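Local coordinates for fucolectin-related protein (Streptococcus pneumoniae, PDB 2J22) that probably binds fucose-containing glycans such as blood group antigens, as the calcium-containing fucose-binding module of a pneumococcal virulence factor, at residues A[83-88]-A[134-139]. Sequence-based numbering, arbitrary orientation.
Sequences IQRLSN and GIPLSL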
ATOM      1  N   ILE A  83      -5.260   1.829  14.526  1.00 30.60           N
ATOM      2  CA  ILE A  83      -4.507   0.829  13.747  1.00 30.15           C
ATOM      3  C   ILE A  83      -5.460  -0.186  13.088  1.00 30.16           C
ATOM      4  O   ILE A  83      -5.109  -0.836  12.085  1.00 27.16           O
ATOM      5  CB  ILE A  83      -3.420   0.104  14.585  1.00 30.99           C
ATOM      6  CG1 ILE A  83      -4.064  -0.866  15.589  1.00 33.00           C
ATOM      7  CG2 ILE A  83      -2.444   1.088  15.262  1.00 30.24           C
ATOM      8  CD1 ILE A  83      -3.054  -1.724  16.291  1.00 34.50           C
ATOM      9  N   GLN A  84      -6.680  -0.273  13.662  1.00 28.95           N
ATOM     10  CA  GLN A  84      -7.702  -1.217  13.212  1.00 28.84           C
ATOM     11  C   GLN A  84      -8.203  -0.886  11.835  1.00 27.04           C
ATOM     12  O   GLN A  84      -8.866  -1.689  11.221  1.00 26.14           O
ATOM     13  CB  GLN A  84      -8.916  -1.240  14.195  1.00 30.63           C
ATOM     14  CG  GLN A  84      -9.974  -0.130  13.982  1.00 30.97           C
ATOM     15  CD  GLN A  84      -9.518   1.179  14.538  1.00 34.26           C
ATOM     16  OE1 GLN A  84      -8.542   1.220  15.282  1.00 37.88           O
ATOM     17  NE2 GLN A  84     -10.181   2.257  14.167  1.00 36.62           N
ATOM     18  N   ARG A  85      -7.966   0.345  11.376  1.00 25.33           N
ATOM     19  CA  ARG A  85      -8.528   0.700  10.091  1.00 25.25           C
ATOM     20  C   ARG A  85      -7.939  -0.141   8.947  1.00 24.81           C
ATOM     21  O   ARG A  85      -8.588  -0.291   7.940  1.00 23.03           O
ATOM     22  CB  ARG A  85      -8.272   2.168   9.814  1.00 24.69           C
ATOM     23  CG  ARG A  85      -9.082   3.097  10.668  1.00 23.70           C
ATOM     24  CD  ARG A  85      -8.793   4.558  10.398  1.00 23.94           C
ATOM     25  NE  ARG A  85      -9.687   5.455  11.153  1.00 26.30           N
ATOM     26  CZ  ARG A  85      -9.450   6.735  11.418  1.00 25.57           C
ATOM     27  NH1 ARG A  85      -8.322   7.316  11.045  1.00 21.74           N
ATOM     28  NH2 ARG A  85     -10.333   7.443  12.113  1.00 26.16           N
ATOM     29  N   LEU A  86      -6.705  -0.644   9.097  1.00 24.41           N
ATOM     30  CA  LEU A  86      -6.067  -1.441   8.019  1.00 25.25           C
ATOM     31  C   LEU A  86      -6.503  -2.884   8.258  1.00 26.88           C
ATOM     32  O   LEU A  86      -5.759  -3.706   8.853  1.00 27.21           O
ATOM     33  CB  LEU A  86      -4.534  -1.345   8.002  1.00 24.30           C
ATOM     34  CG  LEU A  86      -3.818  -2.037   6.817  1.00 25.41           C
ATOM     35  CD1 LEU A  86      -4.333  -1.582   5.420  1.00 24.83           C
ATOM     36  CD2 LEU A  86      -2.303  -1.865   6.855  1.00 26.84           C
ATOM     37  N   SER A  87      -7.713  -3.183   7.826  1.00 26.94           N
ATOM     38  CA  SER A  87      -8.276  -4.527   8.044  1.00 26.66           C
ATOM     39  C   SER A  87      -9.343  -4.726   6.978  1.00 26.35           C
ATOM     40  O   SER A  87      -9.815  -3.744   6.407  1.00 23.91           O
ATOM     41  CB  SER A  87      -8.929  -4.602   9.420  1.00 26.63           C
ATOM     42  OG  SER A  87     -10.084  -3.774   9.487  1.00 25.54           O
ATOM     43  N   ASN A  88      -9.734  -5.973   6.713  1.00 24.94           N
ATOM     44  CA  ASN A  88     -10.772  -6.279   5.703  1.00 25.29           C
ATOM     45  C   ASN A  88     -10.482  -5.559   4.417  1.00 25.76           C
ATOM     46  O   ASN A  88     -11.284  -4.711   3.974  1.00 25.31           O
ATOM     47  CB  ASN A  88     -12.177  -5.898   6.236  1.00 27.18           C
ATOM     48  CG  ASN A  88     -13.316  -6.224   5.241  1.00 29.30           C
ATOM     49  OD1 ASN A  88     -13.160  -7.065   4.333  1.00 34.86           O
ATOM     50  ND2 ASN A  88     -14.457  -5.547   5.397  1.00 29.20           N
ATOM     51  N   GLY A 134     -16.238   4.110   4.243  1.00 24.96           N
ATOM     52  CA  GLY A 134     -16.310   5.153   5.270  1.00 24.83           C
ATOM     53  C   GLY A 134     -15.058   5.203   6.102  1.00 24.16           C
ATOM     54  O   GLY A 134     -14.962   6.044   7.002  1.00 24.86           O
ATOM     55  N   ILE A 135     -14.121   4.293   5.842  1.00 24.62           N
ATOM     56  CA  ILE A 135     -12.940   4.163   6.688  1.00 24.77           C
ATOM     57  C   ILE A 135     -11.779   4.773   5.918  1.00 23.93           C
ATOM     58  O   ILE A 135     -11.627   4.519   4.730  1.00 22.69           O
ATOM     59  CB  ILE A 135     -12.636   2.682   7.078  1.00 26.20           C
ATOM     60  CG1 ILE A 135     -13.900   1.914   7.579  1.00 25.96           C
ATOM     61  CG2 ILE A 135     -11.422   2.611   8.024  1.00 25.56           C
ATOM     62  CD1 ILE A 135     -14.443   2.343   8.964  1.00 30.03           C
ATOM     63  N   PRO A 136     -10.991   5.608   6.600  1.00 22.71           N
ATOM     64  CA  PRO A 136      -9.811   6.194   5.993  1.00 22.67           C
ATOM     65  C   PRO A 136      -8.722   5.138   5.863  1.00 21.73           C
ATOM     66  O   PRO A 136      -8.569   4.232   6.730  1.00 20.77           O
ATOM     67  CB  PRO A 136      -9.377   7.297   6.992  1.00 23.47           C
ATOM     68  CG  PRO A 136     -10.541   7.480   7.921  1.00 22.81           C
ATOM     69  CD  PRO A 136     -11.170   6.056   7.976  1.00 23.46           C
ATOM     70  N   LEU A 137      -8.002   5.212   4.749  1.00 20.26           N
ATOM     71  CA  LEU A 137      -6.805   4.325   4.564  1.00 20.03           C
ATOM     72  C   LEU A 137      -5.543   5.083   4.945  1.00 20.43           C
ATOM     73  O   LEU A 137      -5.285   6.197   4.452  1.00 19.18           O
ATOM     74  CB  LEU A 137      -6.769   3.707   3.165  1.00 19.35           C
ATOM     75  CG  LEU A 137      -5.510   2.914   2.770  1.00 19.08           C
ATOM     76  CD1 LEU A 137      -5.521   1.581   3.587  1.00 16.30           C
ATOM     77  CD2 LEU A 137      -5.587   2.536   1.319  1.00 18.22           C
ATOM     78  N   SER A 138      -4.773   4.506   5.840  1.00 19.82           N
ATOM     79  CA  SER A 138      -3.490   5.078   6.243  1.00 18.92           C
ATOM     80  C   SER A 138      -2.421   3.971   6.201  1.00 19.87           C
ATOM     81  O   SER A 138      -2.578   2.894   6.824  1.00 19.27           O
ATOM     82  CB  SER A 138      -3.547   5.695   7.653  1.00 19.91           C
ATOM     83  OG  SER A 138      -4.276   6.918   7.718  1.00 19.60           O
ATOM     84  N   LEU A 139      -1.346   4.256   5.490  1.00 19.39           N
ATOM     85  CA  LEU A 139      -0.193   3.375   5.326  1.00 19.49           C
ATOM     86  C   LEU A 139       1.098   4.086   5.744  1.00 19.73           C
ATOM     87  O   LEU A 139       1.441   5.121   5.213  1.00 18.82           O
ATOM     88  CB  LEU A 139      -0.145   2.925   3.843  1.00 19.20           C
ATOM     89  CG  LEU A 139      -1.416   2.328   3.176  1.00 18.99           C
ATOM     90  CD1 LEU A 139      -1.423   2.152   1.697  1.00 15.60           C
ATOM     91  CD2 LEU A 139      -1.381   0.883   3.639  1.00 12.01           C
TER
HETATM   92  O   HOH W   1      -5.683   6.400  10.085  1.00 23.07           O
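The side chain of R85 lies across P136 and I135, with its guanidinium over the proline ring: P136 CG sits 3.7 Å above the centre of the guanidinium plane. This is the close-packed part of the contact and buries most of its area. Extended from CG to NE (chi3 175°), the arginine chain runs from I135 across to P136. Its CG lies 3.6 Å from CG2 of I135, whose beta-branch offers this methyl to the arginine shaft. NE comes equally close to P136 CD, the proline ring giving the flat cation an apolar surface to cover. Arginine suits the place because its shaft is apolar while its N-H groups point outward in their own plane. At that edge one water bridges the segments, accepting from R85 NH1 at 3.0 Å and donating to S138 OG at 2.8 Å; S138 OG also bonds to T50 O. E82 makes a long, weak ion pair with R85 NH2.

The inner side is built of buried leucines that touch more sparsely, tip to tip. L86 CD1 meets L137 CD1 at 3.8 Å and, more loosely, L139 CD2 at 4.2 Å; leucine methyls suit such a buried meeting. S87 OG hydrogen-bonds to Q84 O at 3.0 Å, nearly in line with the carbonyl, tying the residue after L86 back to the 3-10 segment.

The contact joins two loops of the galactose-binding-like β-sandwich, leading into strands 89-94 and 139-146. L86 and L139 rest on I75 of strand 67-77, whereas L137 and L139 reach W60 of strand 59-64 in the other sheet.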